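Long-range contacts in maleate cis-trans isomerase (Pseudomonas putida, PDB 4FQ5), which probably catalyses the cis-trans isomerisation of the carbon-carbon double bond of maleate, yielding fumarate: residues 27-32 with 61-66; 87-92 with 123-128; 97-102 with 131-136; 247-252 with 267-272. The protein carries 1 engineered substitution. One frame throughout, in Å; residues are numbered along the deposited sequence.

Contact 1 (27-32 with 61-66)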
loop_
_atom_site.group_PDB
_atom_site.type_symbol
_atom_site.label_atom_id
_atom_site.label_comp_id
_atom_site.label_asym_id
_atom_site.label_seq_id
_atom_site.Cartn_x
_atom_site.Cartn_y
_atom_site.Cartn_z
ATOM N N VAL A 27 -6.219 5.742 13.785
ATOM C CA VAL A 27 -7.131 5.918 12.647
ATOM C C VAL A 27 -7.801 7.296 12.659
ATOM O O VAL A 27 -8.319 7.741 13.682
ATOM C CB VAL A 27 -8.218 4.820 12.621
ATOM C CG1 VAL A 27 -9.044 4.897 11.345
ATOM C CG2 VAL A 27 -7.596 3.439 12.757
ATOM N N VAL A 28 -7.782 7.973 11.518
ATOM C CA VAL A 28 -8.431 9.271 11.395
ATOM C C VAL A 28 -9.608 9.128 10.432
ATOM O O VAL A 28 -9.421 8.681 9.297
ATOM C CB VAL A 28 -7.434 10.345 10.904
ATOM C CG1 VAL A 28 -8.131 11.681 10.694
ATOM C CG2 VAL A 28 -6.282 10.495 11.888
ATOM N N ARG A 29 -10.811 9.483 10.896
ATOM C CA ARG A 29 -12.014 9.441 10.052
ATOM C C ARG A 29 -12.191 10.765 9.357
ATOM O O ARG A 29 -12.489 11.766 10.011
ATOM C CB ARG A 29 -13.297 9.227 10.854
ATOM C CG ARG A 29 -13.264 8.147 11.891
ATOM C CD ARG A 29 -14.674 7.652 12.165
ATOM N NE ARG A 29 -14.583 6.626 13.184
ATOM C CZ ARG A 29 -15.242 6.631 14.335
ATOM N NH1 ARG A 29 -15.038 5.639 15.184
ATOM N NH2 ARG A 29 -16.119 7.590 14.625
ATOM N N VAL A 30 -12.061 10.753 8.037
ATOM C CA VAL A 30 -12.196 11.958 7.229
ATOM C C VAL A 30 -13.594 12.003 6.620
ATOM O O VAL A 30 -14.022 11.052 5.976
ATOM C CB VAL A 30 -11.131 11.994 6.111
ATOM C CG1 VAL A 30 -11.306 13.226 5.226
ATOM C CG2 VAL A 30 -9.735 11.966 6.726
ATOM N N GLY A 31 -14.301 13.108 6.828
ATOM C CA GLY A 31 -15.636 13.287 6.252
ATOM C C GLY A 31 -15.568 14.238 5.079
ATOM O O GLY A 31 -14.860 15.243 5.138
ATOM N N GLN A 32 -16.290 13.917 4.006
ATOM C CA GLN A 32 -16.301 14.768 2.820
ATOM C C GLN A 32 -17.720 15.097 2.361
ATOM O O GLN A 32 -18.510 14.201 2.075
ATOM C CB GLN A 32 -15.488 14.136 1.678
ATOM C CG GLN A 32 -14.052 13.807 2.074
ATOM C CD GLN A 32 -13.109 13.738 0.890
ATOM O OE1 GLN A 32 -12.993 12.700 0.224
ATOM N NE2 GLN A 32 -12.405 14.839 0.637
ATOM N N THR A 61 -9.719 6.646 7.172
ATOM C CA THR A 61 -10.935 6.091 6.561
ATOM C C THR A 61 -11.761 7.248 6.021
ATOM O O THR A 61 -11.700 8.362 6.554
ATOM C CB THR A 61 -11.776 5.251 7.547
ATOM O OG1 THR A 61 -12.186 6.066 8.652
ATOM C CG2 THR A 61 -10.988 4.064 8.070
ATOM N N PHE A 62 -12.520 6.988 4.960
ATOM C CA PHE A 62 -13.200 8.047 4.223
ATOM C C PHE A 62 -14.712 7.871 4.213
ATOM O O PHE A 62 -15.209 6.781 3.944
ATOM C CB PHE A 62 -12.615 8.173 2.810
ATOM C CG PHE A 62 -11.145 8.476 2.815
ATOM C CD1 PHE A 62 -10.695 9.782 2.984
ATOM C CD2 PHE A 62 -10.208 7.451 2.716
ATOM C CE1 PHE A 62 -9.337 10.065 3.022
ATOM C CE2 PHE A 62 -8.844 7.731 2.755
ATOM C CZ PHE A 62 -8.412 9.041 2.906
ATOM N N HIS A 63 -15.418 8.958 4.520
ATOM C CA HIS A 63 -16.865 8.941 4.743
ATOM C C HIS A 63 -17.489 10.129 4.078
ATOM O O HIS A 63 -17.151 11.273 4.390
ATOM C CB HIS A 63 -17.141 8.942 6.248
ATOM C CG HIS A 63 -16.361 7.882 6.986
ATOM N ND1 HIS A 63 -16.825 6.634 7.149
ATOM C CD2 HIS A 63 -15.076 7.902 7.533
ATOM C CE1 HIS A 63 -15.900 5.892 7.795
ATOM N NE2 HIS A 63 -14.827 6.671 8.025
ATOM N N SER A 64 -18.399 9.871 3.142
ATOM C CA SER A 64 -18.987 10.937 2.334
ATOM C C SER A 64 -20.474 11.162 2.560
ATOM O O SER A 64 -21.218 10.240 2.906
ATOM C CB SER A 64 -18.758 10.671 0.841
ATOM O OG SER A 64 -17.380 10.711 0.532
ATOM N N SER A 65 -20.883 12.407 2.338
ATOM C CA SER A 65 -22.284 12.766 2.199
ATOM C C SER A 65 -22.419 13.609 0.933
ATOM O O SER A 65 -21.525 14.397 0.608
ATOM C CB SER A 65 -22.769 13.534 3.429
ATOM O OG SER A 65 -24.059 14.079 3.199
ATOM N N ARG A 66 -23.530 13.433 0.224
ATOM C CA ARG A 66 -23.736 14.062 -1.074
ATOM C C ARG A 66 -24.825 15.129 -1.066
ATOM O O ARG A 66 -25.859 14.981 -0.410
ATOM C CB ARG A 66 -24.045 13.000 -2.143
ATOM C CG ARG A 66 -22.806 12.252 -2.602
ATOM C CD ARG A 66 -23.082 11.177 -3.650
ATOM N NE ARG A 66 -22.006 11.197 -4.639
ATOM C CZ ARG A 66 -20.738 10.877 -4.385
ATOM N NH1 ARG A 66 -20.361 10.463 -3.170
ATOM N NH2 ARG A 66 -19.839 10.968 -5.354
HETATM O O HOH W 1 -13.062 5.212 11.183
HETATM O O HOH W 2 -14.553 10.568 1.200
#
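Val-30 and Phe-62 meet on one face of two parallel strands whose backbones are joined by five hydrogen bonds. Their side chains run side by side, and Val-30 CB lies 3.9 Å from Phe-62 CD1. The strands run close at Gly-31, where no side chain intervenes and CA comes 3.1 Å from His-63 O, the shortest of three CA-H...O contacts. These are the two strands of a parallel beta-alpha-beta unit whose connecting helix is 41-52, and Phe-62 and Gln-32 pack against that helix.

The N-terminal end is looser. Val-27, exposed, reaches Thr-61 only through CG1 to CG2 at 3.9 Å. On the face of Arg-29 and His-63 a water spans the strands, 2.8 Å from Thr-61 OG1, with a weak bond from Arg-29 NE. Thr-61 OG1 sits between its backbone N and carbonyl carbon (chi1 60°), which brings it in plane at the edge of the His-63 ring, 2.8 Å from NE2. Glu-42 of the second subunit takes ND1. Hydrogen-bonded at both ring nitrogens, His-63 should be fixed in its rotation, and the nearby carboxylate would probably favour a proton on ND1.

Contact 2 (87-92 with 123-128)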
loop_
_atom_site.group_PDB
_atom_site.type_symbol
_atom_site.label_atom_id
_atom_site.label_comp_id
_atom_site.label_asym_id
_atom_site.label_seq_id
_atom_site.Cartn_x
_atom_site.Cartn_y
_atom_site.Cartn_z
ATOM N N CYS A 87 -25.961 17.550 5.144
ATOM C CA CYS A 87 -24.723 16.791 4.926
ATOM C C CYS A 87 -23.828 16.765 6.167
ATOM O O CYS A 87 -23.276 15.716 6.509
ATOM C CB CYS A 87 -23.964 17.325 3.698
ATOM S SG CYS A 87 -24.796 17.026 2.107
ATOM N N ALA A 88 -23.691 17.912 6.839
ATOM C CA ALA A 88 -22.920 17.989 8.086
ATOM C C ALA A 88 -23.553 17.181 9.225
ATOM O O ALA A 88 -22.837 16.586 10.034
ATOM C CB ALA A 88 -22.704 19.437 8.508
ATOM N N LEU A 89 -24.889 17.171 9.292
ATOM C CA LEU A 89 -25.607 16.294 10.222
ATOM C C LEU A 89 -25.320 14.830 9.904
ATOM O O LEU A 89 -25.051 14.037 10.803
ATOM C CB LEU A 89 -27.123 16.546 10.182
ATOM C CG LEU A 89 -27.658 17.793 10.899
ATOM C CD1 LEU A 89 -29.060 18.153 10.418
ATOM C CD2 LEU A 89 -27.635 17.615 12.415
ATOM N N GLU A 90 -25.375 14.480 8.622
ATOM C CA GLU A 90 -25.109 13.112 8.183
ATOM C C GLU A 90 -23.716 12.628 8.591
ATOM O O GLU A 90 -23.562 11.517 9.105
ATOM C CB GLU A 90 -25.337 12.960 6.668
ATOM C CG GLU A 90 -26.814 12.942 6.293
ATOM C CD GLU A 90 -27.086 12.951 4.795
ATOM O OE1 GLU A 90 -26.133 12.887 3.988
ATOM O OE2 GLU A 90 -28.278 13.022 4.421
ATOM N N LEU A 91 -22.715 13.478 8.400
ATOM C CA LEU A 91 -21.336 13.087 8.675
ATOM C C LEU A 91 -20.977 13.158 10.155
ATOM O O LEU A 91 -20.167 12.355 10.627
ATOM C CB LEU A 91 -20.351 13.887 7.807
ATOM C CG LEU A 91 -20.396 13.542 6.307
ATOM C CD1 LEU A 91 -19.559 14.520 5.498
ATOM C CD2 LEU A 91 -19.950 12.105 6.050
ATOM N N SER A 92 -21.576 14.093 10.895
ATOM C CA SER A 92 -21.336 14.146 12.342
ATOM C C SER A 92 -22.052 13.019 13.106
ATOM O O SER A 92 -21.651 12.687 14.218
ATOM C CB SER A 92 -21.613 15.535 12.949
ATOM O OG SER A 92 -22.913 16.003 12.654
ATOM N N ARG A 123 -19.877 24.062 11.567
ATOM C CA ARG A 123 -19.344 23.720 12.890
ATOM C C ARG A 123 -20.455 23.714 13.947
ATOM O O ARG A 123 -20.530 22.792 14.765
ATOM C CB ARG A 123 -18.184 24.645 13.305
ATOM C CG ARG A 123 -17.794 24.493 14.769
ATOM C CD ARG A 123 -16.310 24.661 15.040
ATOM N NE ARG A 123 -16.013 24.349 16.441
ATOM C CZ ARG A 123 -15.307 23.299 16.871
ATOM N NH1 ARG A 123 -14.778 22.430 16.016
ATOM N NH2 ARG A 123 -15.111 23.130 18.171
ATOM N N ASN A 124 -21.313 24.735 13.908
ATOM C CA ASN A 124 -22.456 24.839 14.823
ATOM C C ASN A 124 -23.406 23.654 14.684
ATOM O O ASN A 124 -23.839 23.082 15.682
ATOM C CB ASN A 124 -23.235 26.141 14.593
ATOM C CG ASN A 124 -22.501 27.370 15.094
ATOM O OD1 ASN A 124 -21.608 27.283 15.942
ATOM N ND2 ASN A 124 -22.893 28.534 14.582
ATOM N N VAL A 125 -23.721 23.300 13.440
ATOM C CA VAL A 125 -24.552 22.135 13.144
ATOM C C VAL A 125 -23.965 20.867 13.784
ATOM O O VAL A 125 -24.700 20.091 14.399
ATOM C CB VAL A 125 -24.754 21.949 11.621
ATOM C CG1 VAL A 125 -25.434 20.624 11.308
ATOM C CG2 VAL A 125 -25.555 23.107 11.036
ATOM N N THR A 126 -22.648 20.670 13.664
ATOM C CA THR A 126 -22.014 19.469 14.230
ATOM C C THR A 126 -22.003 19.516 15.753
ATOM O O THR A 126 -22.216 18.492 16.413
ATOM C CB THR A 126 -20.582 19.204 13.703
ATOM O OG1 THR A 126 -19.683 20.239 14.133
ATOM C CG2 THR A 126 -20.571 19.089 12.187
ATOM N N GLU A 127 -21.748 20.707 16.293
ATOM C CA GLU A 127 -21.728 20.918 17.736
ATOM C C GLU A 127 -23.092 20.595 18.358
ATOM O O GLU A 127 -23.161 19.911 19.384
ATOM C CB GLU A 127 -21.298 22.347 18.059
ATOM C CG GLU A 127 -21.198 22.649 19.545
ATOM C CD GLU A 127 -20.711 24.059 19.832
ATOM O OE1 GLU A 127 -20.460 24.829 18.876
ATOM O OE2 GLU A 127 -20.577 24.399 21.029
ATOM N N ASN A 128 -24.168 21.055 17.720
ATOM C CA ASN A 128 -25.522 20.767 18.205
ATOM C C ASN A 128 -25.976 19.337 17.928
ATOM O O ASN A 128 -27.000 18.891 18.452
ATOM C CB ASN A 128 -26.528 21.788 17.665
ATOM C CG ASN A 128 -26.220 23.204 18.125
ATOM O OD1 ASN A 128 -25.804 23.424 19.268
ATOM N ND2 ASN A 128 -26.421 24.173 17.237
#
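Leu-89 and Val-125 form the outer edge of this helix pair, crossing at about a right angle. The segments 87-92 and 123-128 have axes 8.9 Å apart at closest approach, with 43° between their N-to-C directions. Small residues permit that spacing: the CA atoms of Ser-92 and Thr-126 are 5.7 Å apart.

Val-125 can be followed outward. Its CB starts toward the other helix, and CG1 continues that course because it stands anti to the backbone N (chi1 171°). This methyl does the touching: it lies 3.6 Å from Leu-89 CG, at the branch point of the leucine, also meets Leu-89 CD2, and reaches Ala-88 CB at 4.1 Å. One methyl thus bridges two consecutive residues of helix 84-92.

Both helices lie on the same side of the parallel sheet that contains strands 98-101 and 135-137. Ala-88, Leu-91 and Thr-126 all rest on Met-99, while Arg-123 and Thr-126 reach Ile-135; helices layered on a parallel sheet in this way are the alpha/beta architecture of the domain.

Further along, Thr-126 turns its methyl to the neighbouring helix, CG2 lying 3.8 Å from Ser-92 CB. Its hydroxyl is used differently: OG1, placed between the backbone N and the carbonyl carbon (chi1 66°), donates to Arg-123 O at 2.8 Å and bonds to Thr-133 N of the following loop. Arg-123 O also accepts from Glu-127 N. Ser-92 OG stays close to its own helix, 2.7 Å from Ala-88 O, with Asn-129 OD1 as a second polar neighbour.

Contact 3 (97-102 with 131-136)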
loop_
_atom_site.group_PDB
_atom_site.type_symbol
_atom_site.label_atom_id
_atom_site.label_comp_id
_atom_site.label_asym_id
_atom_site.label_seq_id
_atom_site.Cartn_x
_atom_site.Cartn_y
_atom_site.Cartn_z
ATOM N N ASP A 97 -13.579 12.968 12.265
ATOM C CA ASP A 97 -12.568 13.797 12.951
ATOM C C ASP A 97 -12.294 15.138 12.259
ATOM O O ASP A 97 -11.800 16.083 12.883
ATOM C CB ASP A 97 -11.256 13.020 13.136
ATOM C CG ASP A 97 -11.431 11.764 13.974
ATOM O OD1 ASP A 97 -11.940 11.875 15.108
ATOM O OD2 ASP A 97 -11.062 10.665 13.501
ATOM N N VAL A 98 -12.585 15.195 10.962
ATOM C CA VAL A 98 -12.511 16.421 10.163
ATOM C C VAL A 98 -13.564 16.310 9.102
ATOM O O VAL A 98 -13.879 15.202 8.660
ATOM C CB VAL A 98 -11.201 16.594 9.357
ATOM C CG1 VAL A 98 -10.305 17.637 9.986
ATOM C CG2 VAL A 98 -10.500 15.266 9.082
ATOM N N MET A 99 -14.047 17.459 8.646
ATOM C CA MET A 99 -15.077 17.509 7.628
ATOM C C MET A 99 -14.720 18.562 6.591
ATOM O O MET A 99 -14.508 19.730 6.929
ATOM C CB MET A 99 -16.428 17.825 8.273
ATOM C CG MET A 99 -17.616 17.521 7.379
ATOM S SD MET A 99 -19.176 17.900 8.194
ATOM C CE MET A 99 -19.023 16.900 9.676
ATOM N N GLY A 100 -14.651 18.139 5.331
ATOM C CA GLY A 100 -14.331 19.038 4.232
ATOM C C GLY A 100 -15.506 19.245 3.300
ATOM O O GLY A 100 -16.085 18.287 2.796
ATOM N N TYR A 101 -15.864 20.508 3.088
ATOM C CA TYR A 101 -16.856 20.892 2.087
ATOM C C TYR A 101 -16.084 21.030 0.784
ATOM O O TYR A 101 -15.252 21.929 0.638
ATOM C CB TYR A 101 -17.506 22.217 2.497
ATOM C CG TYR A 101 -18.626 22.742 1.618
ATOM C CD1 TYR A 101 -19.925 22.840 2.112
ATOM C CD2 TYR A 101 -18.384 23.190 0.314
ATOM C CE1 TYR A 101 -20.960 23.347 1.331
ATOM C CE2 TYR A 101 -19.412 23.688 -0.480
ATOM C CZ TYR A 101 -20.700 23.772 0.038
ATOM O OH TYR A 101 -21.731 24.275 -0.729
ATOM N N ALA A 102 -16.365 20.133 -0.159
ATOM C CA ALA A 102 -15.536 19.972 -1.360
ATOM C C ALA A 102 -15.637 21.068 -2.439
ATOM O O ALA A 102 -14.632 21.412 -3.057
ATOM C CB ALA A 102 -15.772 18.603 -1.978
ATOM N N ALA A 131 -21.233 16.470 18.289
ATOM C CA ALA A 131 -19.956 16.018 17.741
ATOM C C ALA A 131 -19.222 17.153 17.027
ATOM O O ALA A 131 -19.036 17.104 15.809
ATOM C CB ALA A 131 -20.181 14.835 16.805
ATOM N N ALA A 132 -18.827 18.177 17.784
ATOM C CA ALA A 132 -18.102 19.321 17.230
ATOM C C ALA A 132 -16.887 18.844 16.433
ATOM O O ALA A 132 -16.074 18.071 16.937
ATOM C CB ALA A 132 -17.679 20.279 18.337
ATOM N N THR A 133 -16.782 19.304 15.190
ATOM C CA THR A 133 -15.759 18.834 14.260
ATOM C C THR A 133 -15.086 20.026 13.600
ATOM O O THR A 133 -15.776 20.972 13.218
ATOM C CB THR A 133 -16.397 18.000 13.135
ATOM O OG1 THR A 133 -17.377 17.122 13.691
ATOM C CG2 THR A 133 -15.350 17.192 12.404
ATOM N N PRO A 134 -13.748 19.983 13.439
ATOM C CA PRO A 134 -13.144 21.016 12.590
ATOM C C PRO A 134 -13.687 20.929 11.165
ATOM O O PRO A 134 -13.784 19.836 10.588
ATOM C CB PRO A 134 -11.637 20.713 12.640
ATOM C CG PRO A 134 -11.499 19.398 13.338
ATOM C CD PRO A 134 -12.739 19.174 14.145
ATOM N N ILE A 135 -14.066 22.084 10.632
ATOM C CA ILE A 135 -14.684 22.193 9.321
ATOM C C ILE A 135 -13.701 22.883 8.388
ATOM O O ILE A 135 -13.112 23.905 8.747
ATOM C CB ILE A 135 -15.995 23.019 9.379
ATOM C CG1 ILE A 135 -16.960 22.463 10.448
ATOM C CG2 ILE A 135 -16.647 23.115 8.002
ATOM C CD1 ILE A 135 -17.638 21.147 10.105
ATOM N N ILE A 136 -13.500 22.299 7.214
ATOM C CA ILE A 136 -12.676 22.904 6.171
ATOM C C ILE A 136 -13.570 23.068 4.948
ATOM O O ILE A 136 -14.366 22.186 4.638
ATOM C CB ILE A 136 -11.420 22.042 5.839
ATOM C CG1 ILE A 136 -10.328 22.232 6.900
ATOM C CG2 ILE A 136 -10.780 22.469 4.523
ATOM C CD1 ILE A 136 -10.466 21.370 8.132
#
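Strand 98-101 and the 133-136 stretch run parallel, their end-to-end directions 38° apart, with Met-99 paired to Ile-135 and Gly-100 to Ile-136 across three backbone hydrogen bonds. Ile-136 N to Met-99 O is the straightest, 170° at the hydrogen.

Met-99 and Ile-135 project side by side on one face, where Ile-135 CD1 leans back to lie 4.0 Å from Met-99 CB. The other face carries Ile-136, whose CD1 approaches Val-98 CG1 at 4.2 Å, while helix 244-255 covers Ile-136 through Ala-251 and Ala-255.

Strand 135-137 is one of the two edge strands of the four-stranded parallel sheet within this chain, reached by a crossover through helix 114-128. Strand 98-101 leads directly to Ala-102 of the maleate pocket.

Before the pairing starts, Thr-133 CG2 stands opposite its backbone N and presses on Val-98 CA at 3.7 Å; the hydroxyl turns back to donate to Ala-131 O at 2.7 Å. A glycine in its place would probably open a gap beside Val-98 and leave Ala-131 O without this donor. Next to it, Pro-134 CG lies 3.4 Å from Asp-97 O, and the side chains of Val-98 and Pro-134 cross at about a right angle.

Contact 4 (247-252 with 267-272)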
loop_
_atom_site.group_PDB
_atom_site.type_symbol
_atom_site.label_atom_id
_atom_site.label_comp_id
_atom_site.label_asym_id
_atom_site.label_seq_id
_atom_site.Cartn_x
_atom_site.Cartn_y
_atom_site.Cartn_z
ATOM N N ALA A 247 -4.993 21.754 -1.381
ATOM C CA ALA A 247 -5.167 22.737 -0.305
ATOM C C ALA A 247 -6.065 22.200 0.813
ATOM O O ALA A 247 -5.772 22.394 1.997
ATOM C CB ALA A 247 -5.727 24.042 -0.860
ATOM N N THR A 248 -7.141 21.517 0.419
ATOM C CA THR A 248 -8.092 20.903 1.355
ATOM C C THR A 248 -7.410 19.853 2.238
ATOM O O THR A 248 -7.629 19.825 3.452
ATOM C CB THR A 248 -9.286 20.263 0.606
ATOM O OG1 THR A 248 -9.992 21.271 -0.126
ATOM C CG2 THR A 248 -10.262 19.586 1.569
ATOM N N THR A 249 -6.577 18.997 1.644
ATOM C CA THR A 249 -5.921 17.967 2.463
ATOM C C THR A 249 -4.877 18.592 3.378
ATOM O O THR A 249 -4.736 18.182 4.528
ATOM C CB THR A 249 -5.375 16.728 1.686
ATOM O OG1 THR A 249 -3.947 16.673 1.742
ATOM C CG2 THR A 249 -5.863 16.648 0.270
ATOM N N TRP A 250 -4.178 19.607 2.879
ATOM C CA TRP A 250 -3.288 20.395 3.713
ATOM C C TRP A 250 -4.033 20.966 4.899
ATOM O O TRP A 250 -3.582 20.833 6.046
ATOM C CB TRP A 250 -2.606 21.493 2.901
ATOM C CG TRP A 250 -1.802 22.419 3.771
ATOM C CD1 TRP A 250 -0.501 22.238 4.239
ATOM C CD2 TRP A 250 -2.241 23.699 4.346
ATOM N NE1 TRP A 250 -0.119 23.293 5.037
ATOM C CE2 TRP A 250 -1.113 24.201 5.140
ATOM C CE3 TRP A 250 -3.409 24.453 4.278
ATOM C CZ2 TRP A 250 -1.176 25.406 5.828
ATOM C CZ3 TRP A 250 -3.461 25.666 4.980
ATOM C CH2 TRP A 250 -2.366 26.128 5.735
ATOM N N ALA A 251 -5.193 21.572 4.643
ATOM C CA ALA A 251 -5.985 22.188 5.713
ATOM C C ALA A 251 -6.560 21.174 6.707
ATOM O O ALA A 251 -6.573 21.426 7.909
ATOM C CB ALA A 251 -7.083 23.075 5.135
ATOM N N MET A 252 -7.013 20.027 6.208
ATOM C CA MET A 252 -7.488 18.947 7.075
ATOM C C MET A 252 -6.378 18.444 8.003
ATOM O O MET A 252 -6.581 18.316 9.214
ATOM C CB MET A 252 -8.033 17.785 6.245
ATOM C CG MET A 252 -9.416 17.998 5.661
ATOM S SD MET A 252 -9.834 16.647 4.540
ATOM C CE MET A 252 -11.592 16.900 4.394
ATOM N N THR A 267 4.431 21.451 -3.594
ATOM C CA THR A 267 5.112 22.289 -2.607
ATOM C C THR A 267 4.361 22.446 -1.276
ATOM O O THR A 267 4.964 22.335 -0.206
ATOM C CB THR A 267 5.438 23.669 -3.228
ATOM O OG1 THR A 267 6.311 23.479 -4.346
ATOM C CG2 THR A 267 6.101 24.596 -2.230
ATOM N N LEU A 268 3.051 22.689 -1.337
ATOM C CA LEU A 268 2.255 22.917 -0.119
ATOM C C LEU A 268 2.332 21.706 0.806
ATOM O O LEU A 268 2.309 21.838 2.034
ATOM C CB LEU A 268 0.789 23.175 -0.475
ATOM C CG LEU A 268 -0.068 24.182 0.312
ATOM C CD1 LEU A 268 -1.540 23.792 0.271
ATOM C CD2 LEU A 268 0.387 24.429 1.741
ATOM N N LEU A 269 2.428 20.527 0.201
ATOM C CA LEU A 269 2.509 19.267 0.941
ATOM C C LEU A 269 3.938 18.713 1.000
ATOM O O LEU A 269 4.151 17.508 1.173
ATOM C CB LEU A 269 1.554 18.257 0.315
ATOM C CG LEU A 269 0.182 17.980 0.961
ATOM C CD1 LEU A 269 -0.197 18.860 2.149
ATOM C CD2 LEU A 269 -0.909 17.931 -0.105
ATOM N N SER A 270 4.913 19.608 0.871
ATOM C CA SER A 270 6.326 19.236 0.910
ATOM C C SER A 270 6.760 18.806 2.308
ATOM O O SER A 270 7.766 18.105 2.467
ATOM C CB SER A 270 7.191 20.411 0.460
ATOM O OG SER A 270 7.109 21.473 1.398
ATOM N N GLY A 271 6.006 19.236 3.315
ATOM C CA GLY A 271 6.409 19.064 4.702
ATOM C C GLY A 271 6.977 20.342 5.295
ATOM O O GLY A 271 7.228 20.416 6.499
ATOM N N ALA A 272 7.177 21.358 4.458
ATOM C CA ALA A 272 7.735 22.622 4.939
ATOM C C ALA A 272 6.688 23.586 5.492
ATOM O O ALA A 272 7.051 24.604 6.076
ATOM C CB ALA A 272 8.555 23.303 3.849
#
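Trp-250 receives Leu-268 over one face of its indole in a CH-pi contact: CD2 lies 3.4 Å from the centroid of the five-membered ring and 9° off the ring normal. The contact joins helix 244-255, which follows the last strand of the second parallel alpha/beta sheet, to the irregular 267-272 segment near the C-terminus. Leu-268 works with both methyls, since CD1 lies against Trp-250 CB at 3.7 Å and reaches Ala-247 CA at 3.8 Å. Leu-269 comes from another direction: its CD1 sits at the edge of the indole, near the ring plane, 3.6 Å from Trp-250 CB, and its CD2 reaches Thr-249 OG1 at 3.8 Å. That hydroxyl is buried with no polar partner in the model.

Several features position this first shell. The indole leaves the helix with CG anti to the backbone N (chi1 173°), and its NE1 hydrogen-bonds to Tyr-273 O, which ties the ring to the chain beyond the segment. Asp-144 and Ala-148 of helix 138-149 pack on Trp-250. Losing the indole to an alanine would probably strip Leu-268 CD2 of its aromatic face and Tyr-273 O of its donor. Farther out, Ser-270 O bonds to Thr-231 OG1 of the third subunit. Within the segment Ser-270 OG accepts from Ala-272 N at 3.1 Å, an ST turn, and separately donates to Thr-267 O at 2.8 Å, in the carbonyl plane.

Overall arrangement
Contacts 1 and 3 belong to one four-stranded parallel sheet, ordered 59-67, 27-35, 98-101, 135-137; their centres lie 9 Å apart, and Gly-31 N to Val-98 O is among the bonds between the middle strands. Contact 2, 8 Å from contact 3, pairs helices 84-92 and 114-128, which precede strands 98-101 and 135-137, so these two contacts alternate along the chain. Contact 4 comes last in sequence. Its helix follows the second sheet yet packs against the first, where Met-252 CE meets Gly-31 O and Gly-100 N, thereby connecting the two halves that flank the maleate pocket. Contacts 1 and 2 touch the second subunit, and contact 4 the third.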